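Local coordinates for protein alpha-L-rhamnosidase (Streptomyces avermitilis, PDB 3W5M) that hydrolyses terminal non-reducing alpha-L-rhamnose residues, releasing L-rhamnose from citrus flavonoids such as naringin, rutin and hesperidin and from the arabinogalactan-protein gum arabic, at residues Ala302-His307 with Ser425-Ser430; Ala371-Val376 with Gly447-Gly452; Ser435-Asp440 with Glu559-Arg564; Arg442-Gly447 with Thr552-Gly557; Ala519-Arg524 with Gly577-Pro582. All coordinates share one frame; numbering follows the deposited sequence.

Contact 1 of 5, residues Ala302-His307 with Ser425-Ser430; sequences ANQLRH and SGPIVS
Ala302 and Ile428 share the single direct hydrogen bond of this contact, in which Ala302 N reaches Ile428 O at 3.2 Å with the donor tilted 27° from the carbonyl plane. A water supplies the other polar tie: it donates to Ala302 O and Ser425 O and accepts from Ile428 N, so three backbone groups converge on one molecule. The apolar part is small, with Ala302 CB resting 3.8 Å from Ile428 CG2.

Gln304 packs by its flat amide. Its CD lies 3.7 Å from Gly426 CA, and NE2 comes within 3.2 Å of Pro427 CD, the two side chains crossing at about a right angle. A CB on Gly426 would strike Gln304 CD. Thr445 OG1 and Tyr375 OH bond to Gln304 OE1 and NE2 respectively, which fixes the rotation of the amide. Asn303 OD1 touches Ser425 CA at 3.4 Å while its ND2 bonds to Leu129 O.

The segment 425-430 is a passage between sheets. Strand 303-311 lies between strands 422-424 and 368-377, whereas strand 428-432 pairs with strand 436-440 of another sheet, where Val429 and Ser430 opposite Thr438 form a classic beta bulge.

Contact 2 of 5, residues Ala371-Val376 with Gly447-Gly452; sequences ALAAYV and GWTSPG
Tyr375 and Trp448 form an edge-to-face aromatic pair, the six-membered ring of the indole directing its edge at the phenol face with the planes at 68°. Strand 368-377, which carries Tyr375, lies in the alpha-L-rhamnosidase N-terminal domain, whose sheets are consistent with a galactose-binding-like jelly roll, and the partner is a loop opening with a type I beta turn from Gly447 to Ser450. The atom doing the touching is Trp448 CZ2, which stands over the Tyr375 ring toward its rim, 3.5 Å from Tyr375 CZ. Alternate alanines of the strand add to this: Ala373 CB lies 3.5 Å from Trp448 CZ3 of the same indole, and Ala371 CB is set against the Ser450-Pro451 peptide, 3.4 Å from Ser450 C.

Trp448 CG sits between the backbone N and the carbonyl carbon (chi1 74°), while Thr449 CG2 from the same loop lies over the centre of the ring, 3.5 Å above its plane. The turn itself is closed by Ser450 N bonding to Gly447 O at 3.0 Å. Farther out, strand 303-311 holds both partners, since Arg306 NE bonds to Trp448 O and Gln304 NE2 to Tyr375 OH. No hydrogen bond links the two segments, and the one backbone oxygen of the strand beside the indole, Ala374 O, lies near the ring plane at its edge, 3.8 Å from Trp448 CH2.

Contact 3 of 5, residues Ser435-Asp440 with Glu559-Arg564; sequences SGETYD and ETYEPR
Tyr439 and Tyr561 slide past each other in opposite directions, their ring planes at 50° and their centroids 5.2 Å apart, an oblique pair that is neither stacked nor edge-to-face. Tyr561 CD1 stands above one face of the Tyr439 ring toward its rim, and Tyr561 CE1 comes within 3.4 Å of Tyr439 CB. The Tyr561 ring has Pro563 N over one face and Glu437 OE2 at its edge. The guanidinium of Arg564 is almost parallel to the Tyr439 ring, and Tyr439 CE2 lies at its edge, 3.9 Å from Arg564 NH1.

Strand 559-561 is an outermost strand of a long mixed sheet associated with the concanavalin-like domain, and strand 436-440 lies second from the other end. The two strands are not paired with each other; the side chains of 435-440 reach across to side chains and backbone of 559-564. Glu437 carries the polar work, its CG anti to the backbone N (chi1 -173°). Tyr561 OH donates to Glu437 OE2 at 2.7 Å from above the carboxylate plane, and Arg564 N donates to Glu437 OE1 at 2.8 Å on the syn side. Phe565 N also bonds to OE1. Replacing Glu437 by an alanine would probably leave the buried Tyr561 hydroxyl and the Arg564 amide without their acceptor.

Water extends this network. One molecule donates to Glu437 OE2 and Glu562 O and accepts from Arg564 NH1; another donates to Tyr439 OH at 3.2 Å and accepts from Arg564 NH1. Tyr439 OH also bonds to Glu444, and Arg564 NE forms a salt bridge with Glu330.

Contact 4 of 5, residues Arg442-Gly447 with Thr552-Gly557; sequences RKETAG and TLKGQG
Arg442 and Lys554 bring their CA atoms to 4.9 Å where a short 3-10 segment meets the loop leaving strand 548-552. A salt bridge lies two residues on from Arg442, where Lys554 NZ donates to Glu444 OE1 at 2.8 Å, using the syn lone pair of that oxygen. The two side chains cross at about a right angle, and Lys554 CD also touches Glu444 OE1, at 3.5 Å. Lys554 CG occupies the position between the backbone N and the carbonyl carbon (chi1 65°), beyond which the chain runs extended to its ammonium. With OE2 engaged by Tyr439 OH, the one carboxylate serves two partners. An alanine in place of Glu444 would probably leave the Lys554 ammonium without its countercharge and deprive Tyr439 OH of a partner.

Toward 552-557 Arg442 makes packing contacts only. Its chain bends at chi3 (-50°), and Thr552 CG2 lies over one face of the guanidinium toward the rim, 3.6 Å from Arg442 NH2. Arg442 CG rests 3.6 Å from Leu553 O. The charge of Arg442 is answered by Asp440, through a salt bridge at NH2.

Around this surface contact, Thr552 bonds through its backbone to Tyr439 and Ala441, and Leu553 to Gly520 and Thr521, so strand 548-552 runs between the parallel strand 436-440 and the antiparallel strand 522-528.

Contact 5 of 5, residues Ala519-Arg524 with Gly577-Pro582; sequences AGTTVR and GFPGKP
Thr521 starts the approach to Gly577 with its methyl group. Its OG1 is beside the backbone N and anti to the carbonyl carbon (chi1 -51°), where it bonds to Asp518 O, while CG2 meets Gly577 O at 3.5 Å. The same methyl also approaches Pro579 CD, at 4.3 Å.

At Thr522 the side chain points away from the loop, its OG1 bonding to Thr552 OG1, and the backbone makes the contact instead. Thr522 O lies 3.6 Å from Gly577 CA. Gly577 has a positive phi of 80°, and a CB on it would run into Thr522 O, so the close approach of the two chains depends on the missing side chain.

Strand 522-528 pairs antiparallel with strand 572-576 within the sheet of the concanavalin-like domain, and residues 577-582 are the loop into which the latter runs. No hydrogen bond joins the two segments, and the two meet through van der Waals contacts.

Val523, the buried residue of the contact, divides its work between two methyls. CG2, beside the backbone N, touches Gly577 O at 3.9 Å and Phe578 CA at 4.2 Å, with Pro579 CD a little farther off. CG1, anti to the backbone N, comes to the edge of the Phe578 ring, 4.5 Å from CD1. That ring has Pro582 CB over the centre of one face, 4.0 Å above the plane, and also packs on Leu513 and Val515 of strand 510-515. At Arg524 the strand pairing takes over, with a backbone bond to Thr576 just before the loop.

How the contacts relate
Contacts 1, 2 and 3 are buried, whereas contacts 4 and 5 lie at the surface. Contacts 1 and 2 hold neighbouring strands of one sheet, 303-311 and 368-377, and are joined through Arg306 and Trp448. Contact 1 leads on to contact 3 through the paired strands 428-432 and 436-440, and contact 4 is nested inside the loop that contact 3 closes. Chemistry follows place: backbone and water bonds in contact 1, aromatic packing in contact 2, a buried carboxylate in contact 3, a salt bridge in contact 4, and van der Waals touches without a hydrogen bond in contact 5, several against carbonyl oxygens. Contacts 4 and 5 meet through backbone bonds of Leu553.

Contact 1 of 5, residues Ala302-His307 with Ser425-Ser430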
# COMPACT_ATOMS: atom_id res chain seq x y z
N ALA A 302 3.73 20.74 -3.71
CA ALA A 302 3.55 20.56 -2.26
C ALA A 302 3.89 21.88 -1.66
O ALA A 302 5.07 22.18 -1.43
CB ALA A 302 4.48 19.51 -1.70
N ASN A 303 2.87 22.70 -1.45
CA ASN A 303 3.11 24.07 -0.93
C ASN A 303 3.43 24.14 0.54
O ASN A 303 3.14 23.22 1.29
CB ASN A 303 1.91 24.97 -1.24
CG ASN A 303 1.75 25.26 -2.73
OD1 ASN A 303 2.59 25.90 -3.34
ND2 ASN A 303 0.68 24.76 -3.32
N GLN A 304 4.03 25.25 0.97
CA GLN A 304 4.29 25.51 2.37
C GLN A 304 3.21 26.38 3.02
O GLN A 304 2.81 27.39 2.45
CB GLN A 304 5.64 26.22 2.50
CG GLN A 304 6.80 25.35 2.00
CD GLN A 304 8.14 26.06 2.09
OE1 GLN A 304 8.22 27.31 2.13
NE2 GLN A 304 9.22 25.28 2.06
N LEU A 305 2.73 25.96 4.18
CA LEU A 305 1.72 26.72 4.95
C LEU A 305 2.26 26.95 6.35
O LEU A 305 2.92 26.08 6.91
CB LEU A 305 0.39 25.96 4.97
CG LEU A 305 -0.49 25.97 3.71
CD1 LEU A 305 0.11 25.25 2.52
CD2 LEU A 305 -1.79 25.26 4.08
N ARG A 306 2.03 28.12 6.93
CA ARG A 306 2.59 28.37 8.25
C ARG A 306 1.78 29.38 9.02
O ARG A 306 1.04 30.18 8.42
CB ARG A 306 4.04 28.91 8.18
CG ARG A 306 4.14 30.33 7.64
CD ARG A 306 5.61 30.76 7.47
NE ARG A 306 6.44 30.52 8.65
CZ ARG A 306 6.62 31.37 9.66
NH1 ARG A 306 5.98 32.53 9.68
NH2 ARG A 306 7.43 31.04 10.66
N HIS A 307 1.98 29.35 10.33
CA HIS A 307 1.34 30.25 11.26
C HIS A 307 2.23 30.47 12.48
O HIS A 307 2.63 29.49 13.14
CB HIS A 307 0.04 29.61 11.71
CG HIS A 307 -0.71 30.40 12.73
ND1 HIS A 307 -1.10 31.71 12.54
CD2 HIS A 307 -1.18 30.05 13.96
CE1 HIS A 307 -1.76 32.14 13.60
NE2 HIS A 307 -1.81 31.15 14.48
N SER A 425 5.14 28.89 -2.32
CA SER A 425 5.45 27.71 -3.15
C SER A 425 6.58 26.87 -2.54
O SER A 425 6.47 25.64 -2.49
CB SER A 425 5.75 28.13 -4.60
OG SER A 425 6.67 29.20 -4.61
N GLY A 426 7.65 27.50 -2.06
CA GLY A 426 8.77 26.73 -1.50
C GLY A 426 9.46 25.85 -2.56
O GLY A 426 9.26 26.07 -3.73
N PRO A 427 10.24 24.84 -2.13
CA PRO A 427 11.07 24.11 -3.09
C PRO A 427 10.41 22.91 -3.79
O PRO A 427 10.92 22.42 -4.80
CB PRO A 427 12.22 23.61 -2.22
CG PRO A 427 11.65 23.45 -0.86
CD PRO A 427 10.51 24.44 -0.74
N ILE A 428 9.30 22.42 -3.24
CA ILE A 428 8.71 21.21 -3.86
C ILE A 428 7.77 21.58 -5.00
O ILE A 428 6.57 21.80 -4.80
CB ILE A 428 8.02 20.29 -2.83
CG1 ILE A 428 8.90 20.18 -1.59
CG2 ILE A 428 7.78 18.93 -3.48
CD1 ILE A 428 8.38 19.33 -0.44
N VAL A 429 8.35 21.63 -6.21
CA VAL A 429 7.70 22.12 -7.42
C VAL A 429 6.59 21.18 -7.87
O VAL A 429 5.51 21.60 -8.30
CB VAL A 429 8.76 22.28 -8.53
CG1 VAL A 429 8.14 22.73 -9.83
CG2 VAL A 429 9.84 23.27 -8.07
N SER A 430 6.84 19.89 -7.74
CA SER A 430 5.86 18.91 -8.15
C SER A 430 5.98 17.69 -7.24
O SER A 430 7.09 17.29 -6.87
CB SER A 430 6.13 18.53 -9.60
OG SER A 430 5.09 17.71 -10.07
O HOH W 1 7.44 23.46 -1.36

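Contact 2 of 5, residues Ala371-Val376 with Gly447-Gly452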
# COMPACT_ATOMS: atom_id res chain seq x y z
N ALA A 371 6.10 28.74 16.00
CA ALA A 371 5.66 28.62 14.61
C ALA A 371 5.19 27.17 14.35
O ALA A 371 5.87 26.22 14.72
CB ALA A 371 6.80 28.98 13.67
N LEU A 372 4.03 27.04 13.72
CA LEU A 372 3.54 25.73 13.28
C LEU A 372 3.50 25.80 11.75
O LEU A 372 3.15 26.83 11.17
CB LEU A 372 2.17 25.43 13.89
CG LEU A 372 1.51 24.10 13.51
CD1 LEU A 372 2.32 22.95 14.07
CD2 LEU A 372 0.08 24.06 14.04
N ALA A 373 3.91 24.73 11.07
CA ALA A 373 4.11 24.82 9.64
C ALA A 373 3.82 23.46 9.02
O ALA A 373 3.95 22.46 9.69
CB ALA A 373 5.53 25.20 9.34
N ALA A 374 3.44 23.44 7.74
CA ALA A 374 3.24 22.14 7.07
C ALA A 374 3.49 22.23 5.57
O ALA A 374 3.23 23.25 4.97
CB ALA A 374 1.84 21.57 7.35
N TYR A 375 4.00 21.13 4.98
CA TYR A 375 3.92 20.92 3.55
C TYR A 375 2.59 20.23 3.32
O TYR A 375 2.20 19.39 4.13
CB TYR A 375 4.99 19.95 3.08
CG TYR A 375 6.35 20.61 2.96
CD1 TYR A 375 6.61 21.52 1.94
CD2 TYR A 375 7.37 20.29 3.85
CE1 TYR A 375 7.85 22.14 1.82
CE2 TYR A 375 8.63 20.90 3.74
CZ TYR A 375 8.84 21.82 2.72
OH TYR A 375 10.07 22.48 2.57
N VAL A 376 1.93 20.61 2.24
CA VAL A 376 0.63 20.01 1.84
C VAL A 376 0.68 19.61 0.36
O VAL A 376 0.83 20.47 -0.50
CB VAL A 376 -0.53 21.00 2.06
CG1 VAL A 376 -1.85 20.28 1.71
CG2 VAL A 376 -0.52 21.51 3.48
N GLY A 447 14.31 28.93 7.47
CA GLY A 447 13.77 29.43 8.74
C GLY A 447 12.25 29.42 8.84
O GLY A 447 11.69 29.80 9.87
N TRP A 448 11.56 28.92 7.81
CA TRP A 448 10.10 29.05 7.76
C TRP A 448 9.37 28.21 8.80
O TRP A 448 8.18 28.46 9.08
CB TRP A 448 9.57 28.80 6.33
CG TRP A 448 9.60 27.34 5.96
CD1 TRP A 448 10.71 26.61 5.65
CD2 TRP A 448 8.48 26.44 5.86
NE1 TRP A 448 10.34 25.31 5.35
CE2 TRP A 448 8.99 25.18 5.51
CE3 TRP A 448 7.09 26.58 6.07
CZ2 TRP A 448 8.17 24.06 5.32
CZ3 TRP A 448 6.27 25.47 5.89
CH2 TRP A 448 6.81 24.23 5.52
N THR A 449 10.02 27.18 9.33
CA THR A 449 9.38 26.35 10.37
C THR A 449 9.68 26.86 11.77
O THR A 449 9.31 26.24 12.75
CB THR A 449 9.75 24.87 10.25
OG1 THR A 449 11.13 24.70 10.57
CG2 THR A 449 9.51 24.39 8.82
N SER A 450 10.35 28.02 11.85
CA SER A 450 10.69 28.65 13.12
C SER A 450 10.06 30.03 13.31
O SER A 450 9.79 30.73 12.33
CB SER A 450 12.23 28.75 13.28
OG SER A 450 12.78 27.45 13.46
N PRO A 451 9.84 30.44 14.57
CA PRO A 451 9.29 31.77 14.80
C PRO A 451 10.31 32.83 14.41
O PRO A 451 11.47 32.51 14.24
CB PRO A 451 9.00 31.81 16.30
CG PRO A 451 9.83 30.73 16.90
CD PRO A 451 10.17 29.74 15.83
N GLY A 452 9.84 34.07 14.22
CA GLY A 452 10.71 35.18 13.83
C GLY A 452 10.97 35.24 12.33
O GLY A 452 11.85 35.98 11.89

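Contact 3 of 5, residues Ser435-Asp440 with Glu559-Arg564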
# COMPACT_ATOMS: atom_id res chain seq x y z
N SER A 435 4.39 9.88 -10.52
CA SER A 435 5.31 10.55 -11.43
C SER A 435 6.64 10.83 -10.76
O SER A 435 7.70 10.84 -11.43
CB SER A 435 4.71 11.85 -11.94
OG SER A 435 3.50 11.58 -12.61
N GLY A 436 6.60 11.08 -9.45
CA GLY A 436 7.78 11.40 -8.64
C GLY A 436 7.72 12.82 -8.09
O GLY A 436 6.71 13.51 -8.18
N GLU A 437 8.83 13.27 -7.52
CA GLU A 437 8.86 14.58 -6.90
C GLU A 437 9.98 15.39 -7.55
O GLU A 437 11.02 14.84 -7.87
CB GLU A 437 9.09 14.40 -5.39
CG GLU A 437 8.98 15.69 -4.57
CD GLU A 437 9.35 15.50 -3.10
OE1 GLU A 437 8.53 14.95 -2.35
OE2 GLU A 437 10.45 15.94 -2.69
N THR A 438 9.75 16.69 -7.71
CA THR A 438 10.71 17.61 -8.32
C THR A 438 10.94 18.65 -7.26
O THR A 438 10.00 19.24 -6.74
CB THR A 438 10.12 18.19 -9.62
OG1 THR A 438 9.85 17.12 -10.53
CG2 THR A 438 11.10 19.17 -10.29
N TYR A 439 12.21 18.88 -6.90
CA TYR A 439 12.55 19.72 -5.78
C TYR A 439 13.67 20.65 -6.26
O TYR A 439 14.66 20.17 -6.81
CB TYR A 439 13.12 18.86 -4.65
CG TYR A 439 13.41 19.56 -3.32
CD1 TYR A 439 14.56 20.35 -3.15
CD2 TYR A 439 12.55 19.40 -2.21
CE1 TYR A 439 14.85 20.95 -1.94
CE2 TYR A 439 12.83 20.00 -0.98
CZ TYR A 439 13.99 20.79 -0.87
OH TYR A 439 14.28 21.43 0.31
N ASP A 440 13.50 21.95 -6.05
CA ASP A 440 14.53 22.94 -6.40
C ASP A 440 15.02 23.61 -5.11
O ASP A 440 14.31 24.40 -4.47
CB ASP A 440 13.94 23.92 -7.43
CG ASP A 440 14.97 24.94 -7.98
OD1 ASP A 440 16.10 25.04 -7.45
OD2 ASP A 440 14.59 25.65 -8.94
N GLU A 559 24.94 18.48 -0.02
CA GLU A 559 23.48 18.58 0.02
C GLU A 559 22.80 17.23 0.26
O GLU A 559 23.35 16.20 -0.10
CB GLU A 559 22.97 19.24 -1.24
CG GLU A 559 23.43 20.69 -1.32
CD GLU A 559 23.00 21.41 -2.58
OE1 GLU A 559 21.82 21.28 -3.01
OE2 GLU A 559 23.84 22.14 -3.16
N THR A 560 21.63 17.25 0.90
CA THR A 560 20.90 16.01 1.20
C THR A 560 19.52 16.19 0.65
O THR A 560 18.88 17.16 1.02
CB THR A 560 20.77 15.75 2.71
OG1 THR A 560 22.08 15.58 3.28
CG2 THR A 560 19.93 14.49 2.99
N TYR A 561 19.07 15.29 -0.23
CA TYR A 561 17.70 15.36 -0.74
C TYR A 561 16.95 14.08 -0.37
O TYR A 561 17.44 12.97 -0.67
CB TYR A 561 17.67 15.60 -2.25
CG TYR A 561 16.26 15.47 -2.82
CD1 TYR A 561 15.21 16.28 -2.36
CD2 TYR A 561 15.99 14.51 -3.79
CE1 TYR A 561 13.92 16.12 -2.85
CE2 TYR A 561 14.70 14.35 -4.29
CZ TYR A 561 13.68 15.16 -3.83
OH TYR A 561 12.39 14.99 -4.35
N GLU A 562 15.79 14.23 0.27
CA GLU A 562 14.97 13.07 0.62
C GLU A 562 13.54 13.38 0.19
O GLU A 562 12.91 14.23 0.80
CB GLU A 562 15.02 12.83 2.13
CG GLU A 562 16.31 12.12 2.56
CD GLU A 562 16.50 12.09 4.06
OE1 GLU A 562 16.14 13.08 4.74
OE2 GLU A 562 17.02 11.09 4.58
N PRO A 563 13.02 12.70 -0.84
CA PRO A 563 11.62 12.99 -1.23
C PRO A 563 10.62 12.79 -0.08
O PRO A 563 10.88 11.99 0.85
CB PRO A 563 11.36 11.98 -2.36
CG PRO A 563 12.73 11.67 -2.90
CD PRO A 563 13.64 11.67 -1.70
N ARG A 564 9.49 13.48 -0.13
CA ARG A 564 8.49 13.34 0.94
C ARG A 564 7.14 12.80 0.43
O ARG A 564 6.41 12.15 1.17
CB ARG A 564 8.22 14.68 1.64
CG ARG A 564 9.30 15.17 2.57
CD ARG A 564 9.16 16.70 2.70
NE ARG A 564 9.99 17.32 3.73
CZ ARG A 564 11.05 18.09 3.47
NH1 ARG A 564 11.44 18.29 2.21
NH2 ARG A 564 11.75 18.65 4.47
O HOH W 2 11.46 16.60 -0.01
O HOH W 3 12.43 21.45 2.32
O HOH W 4 14.13 19.08 2.48

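Contact 4 of 5, residues Arg442-Gly447 with Thr552-Gly557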
# COMPACT_ATOMS: atom_id res chain seq x y z
N ARG A 442 17.03 25.84 -4.54
CA ARG A 442 17.17 27.30 -4.62
C ARG A 442 15.93 28.00 -4.14
O ARG A 442 15.98 29.17 -3.75
CB ARG A 442 17.47 27.71 -6.03
CG ARG A 442 18.89 27.28 -6.45
CD ARG A 442 19.09 27.51 -7.92
NE ARG A 442 18.01 26.92 -8.68
CZ ARG A 442 17.89 27.01 -9.99
NH1 ARG A 442 18.80 27.67 -10.69
NH2 ARG A 442 16.87 26.45 -10.60
N LYS A 443 14.81 27.28 -4.15
CA LYS A 443 13.53 27.84 -3.76
C LYS A 443 13.22 27.59 -2.29
O LYS A 443 12.10 27.85 -1.84
CB LYS A 443 12.43 27.29 -4.66
CG LYS A 443 12.48 27.80 -6.09
CD LYS A 443 11.42 27.14 -6.95
CE LYS A 443 11.38 27.79 -8.34
NZ LYS A 443 10.55 27.07 -9.38
N GLU A 444 14.20 27.09 -1.54
CA GLU A 444 14.06 26.94 -0.09
C GLU A 444 13.84 28.31 0.58
O GLU A 444 14.37 29.32 0.13
CB GLU A 444 15.26 26.22 0.51
CG GLU A 444 15.18 24.71 0.34
CD GLU A 444 16.46 23.97 0.71
OE1 GLU A 444 17.41 24.62 1.22
OE2 GLU A 444 16.50 22.73 0.49
N THR A 445 13.06 28.31 1.65
CA THR A 445 12.81 29.53 2.41
C THR A 445 13.33 29.25 3.81
O THR A 445 12.60 28.87 4.73
CB THR A 445 11.30 29.92 2.40
OG1 THR A 445 10.54 28.80 2.89
CG2 THR A 445 10.85 30.21 0.99
N ALA A 446 14.64 29.44 3.99
CA ALA A 446 15.27 29.09 5.25
C ALA A 446 14.60 29.74 6.46
O ALA A 446 14.36 30.97 6.47
CB ALA A 446 16.76 29.43 5.22
N GLY A 447 14.31 28.93 7.47
CA GLY A 447 13.77 29.43 8.74
C GLY A 447 12.25 29.42 8.84
O GLY A 447 11.69 29.80 9.87
N THR A 552 17.39 19.96 -7.91
CA THR A 552 18.25 21.04 -8.41
C THR A 552 19.02 21.60 -7.22
O THR A 552 18.43 21.97 -6.22
CB THR A 552 17.42 22.13 -9.11
OG1 THR A 552 16.75 21.56 -10.22
CG2 THR A 552 18.34 23.25 -9.64
N LEU A 553 20.34 21.67 -7.33
CA LEU A 553 21.21 22.04 -6.21
C LEU A 553 21.17 23.52 -5.86
O LEU A 553 20.96 24.36 -6.73
CB LEU A 553 22.65 21.66 -6.55
CG LEU A 553 23.06 20.21 -6.28
CD1 LEU A 553 22.35 19.24 -7.21
CD2 LEU A 553 24.58 20.07 -6.44
N LYS A 554 21.38 23.81 -4.57
CA LYS A 554 21.55 25.21 -4.10
C LYS A 554 23.04 25.62 -4.00
O LYS A 554 23.33 26.77 -3.68
CB LYS A 554 20.80 25.47 -2.80
CG LYS A 554 21.32 24.69 -1.59
CD LYS A 554 20.48 24.90 -0.35
CE LYS A 554 20.73 23.79 0.64
NZ LYS A 554 20.02 24.06 1.92
N GLY A 555 23.96 24.68 -4.24
CA GLY A 555 25.41 24.93 -4.17
C GLY A 555 25.92 25.16 -2.78
O GLY A 555 26.67 26.11 -2.53
N GLN A 556 25.54 24.29 -1.86
CA GLN A 556 25.82 24.52 -0.46
C GLN A 556 26.34 23.25 0.21
O GLN A 556 25.58 22.59 0.92
CB GLN A 556 24.54 24.99 0.24
CG GLN A 556 24.75 25.86 1.44
CD GLN A 556 24.66 27.32 1.10
OE1 GLN A 556 23.57 27.87 0.95
NE2 GLN A 556 25.82 27.98 0.97
N GLY A 557 27.61 22.93 -0.02
CA GLY A 557 28.27 21.81 0.67
C GLY A 557 27.72 20.45 0.26
O GLY A 557 27.38 20.27 -0.88

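Contact 5 of 5, residues Ala519-Arg524 with Gly577-Pro582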
# COMPACT_ATOMS: atom_id res chain seq x y z
N ALA A 519 25.28 25.38 -7.62
CA ALA A 519 23.86 25.81 -7.60
C ALA A 519 23.28 25.76 -9.03
O ALA A 519 23.93 26.21 -9.95
CB ALA A 519 23.74 27.22 -7.02
N GLY A 520 22.09 25.18 -9.22
CA GLY A 520 21.49 25.09 -10.56
C GLY A 520 21.75 23.76 -11.26
O GLY A 520 21.16 23.48 -12.30
N THR A 521 22.64 22.93 -10.72
CA THR A 521 22.87 21.58 -11.31
C THR A 521 21.61 20.75 -11.04
O THR A 521 21.15 20.71 -9.92
CB THR A 521 24.09 20.89 -10.69
OG1 THR A 521 25.22 21.79 -10.73
CG2 THR A 521 24.44 19.61 -11.44
N THR A 522 21.07 20.12 -12.07
CA THR A 522 19.91 19.20 -11.91
C THR A 522 20.23 17.70 -12.00
O THR A 522 20.67 17.21 -13.03
CB THR A 522 18.80 19.58 -12.89
OG1 THR A 522 18.43 20.94 -12.63
CG2 THR A 522 17.55 18.66 -12.72
N VAL A 523 19.96 16.97 -10.91
CA VAL A 523 20.17 15.52 -10.87
C VAL A 523 18.81 14.85 -11.03
O VAL A 523 17.86 15.24 -10.37
CB VAL A 523 20.79 15.05 -9.56
CG1 VAL A 523 21.08 13.55 -9.60
CG2 VAL A 523 22.08 15.81 -9.30
N ARG A 524 18.77 13.86 -11.90
CA ARG A 524 17.57 13.08 -12.12
C ARG A 524 17.77 11.65 -11.63
O ARG A 524 18.82 11.04 -11.84
CB ARG A 524 17.18 13.09 -13.60
CG ARG A 524 16.45 14.35 -13.99
CD ARG A 524 16.22 14.45 -15.48
NE ARG A 524 16.09 15.86 -15.83
CZ ARG A 524 17.13 16.68 -15.96
NH1 ARG A 524 18.36 16.22 -15.78
NH2 ARG A 524 16.93 17.95 -16.28
N GLY A 577 23.01 13.56 -14.62
CA GLY A 577 23.26 14.94 -14.18
C GLY A 577 24.08 15.13 -12.93
O GLY A 577 24.25 16.27 -12.47
N PHE A 578 24.59 14.03 -12.36
CA PHE A 578 25.42 14.07 -11.17
C PHE A 578 26.71 14.83 -11.51
O PHE A 578 27.28 14.63 -12.59
CB PHE A 578 25.73 12.66 -10.67
CG PHE A 578 26.14 12.59 -9.23
CD1 PHE A 578 25.18 12.43 -8.22
CD2 PHE A 578 27.49 12.68 -8.86
CE1 PHE A 578 25.55 12.37 -6.89
CE2 PHE A 578 27.85 12.62 -7.53
CZ PHE A 578 26.89 12.46 -6.54
N PRO A 579 27.15 15.72 -10.62
CA PRO A 579 28.45 16.36 -10.91
C PRO A 579 29.59 15.44 -10.48
O PRO A 579 29.81 15.23 -9.28
CB PRO A 579 28.40 17.64 -10.06
CG PRO A 579 27.47 17.33 -8.94
CD PRO A 579 26.46 16.35 -9.48
N GLY A 580 30.31 14.89 -11.45
CA GLY A 580 31.37 13.94 -11.12
C GLY A 580 30.80 12.54 -11.11
O GLY A 580 29.88 12.24 -11.86
N LYS A 581 31.34 11.70 -10.26
CA LYS A 581 30.94 10.30 -10.25
C LYS A 581 30.27 9.95 -8.93
O LYS A 581 30.86 10.11 -7.87
CB LYS A 581 32.13 9.37 -10.51
CG LYS A 581 32.61 9.32 -11.95
CD LYS A 581 34.11 8.98 -12.01
CE LYS A 581 34.52 8.35 -13.34
NZ LYS A 581 34.44 9.27 -14.51
N PRO A 582 29.00 9.48 -8.99
CA PRO A 582 28.42 9.01 -7.73
C PRO A 582 29.18 7.82 -7.15
O PRO A 582 29.74 7.02 -7.89
CB PRO A 582 27.00 8.58 -8.11
CG PRO A 582 26.97 8.49 -9.60
CD PRO A 582 28.08 9.36 -10.13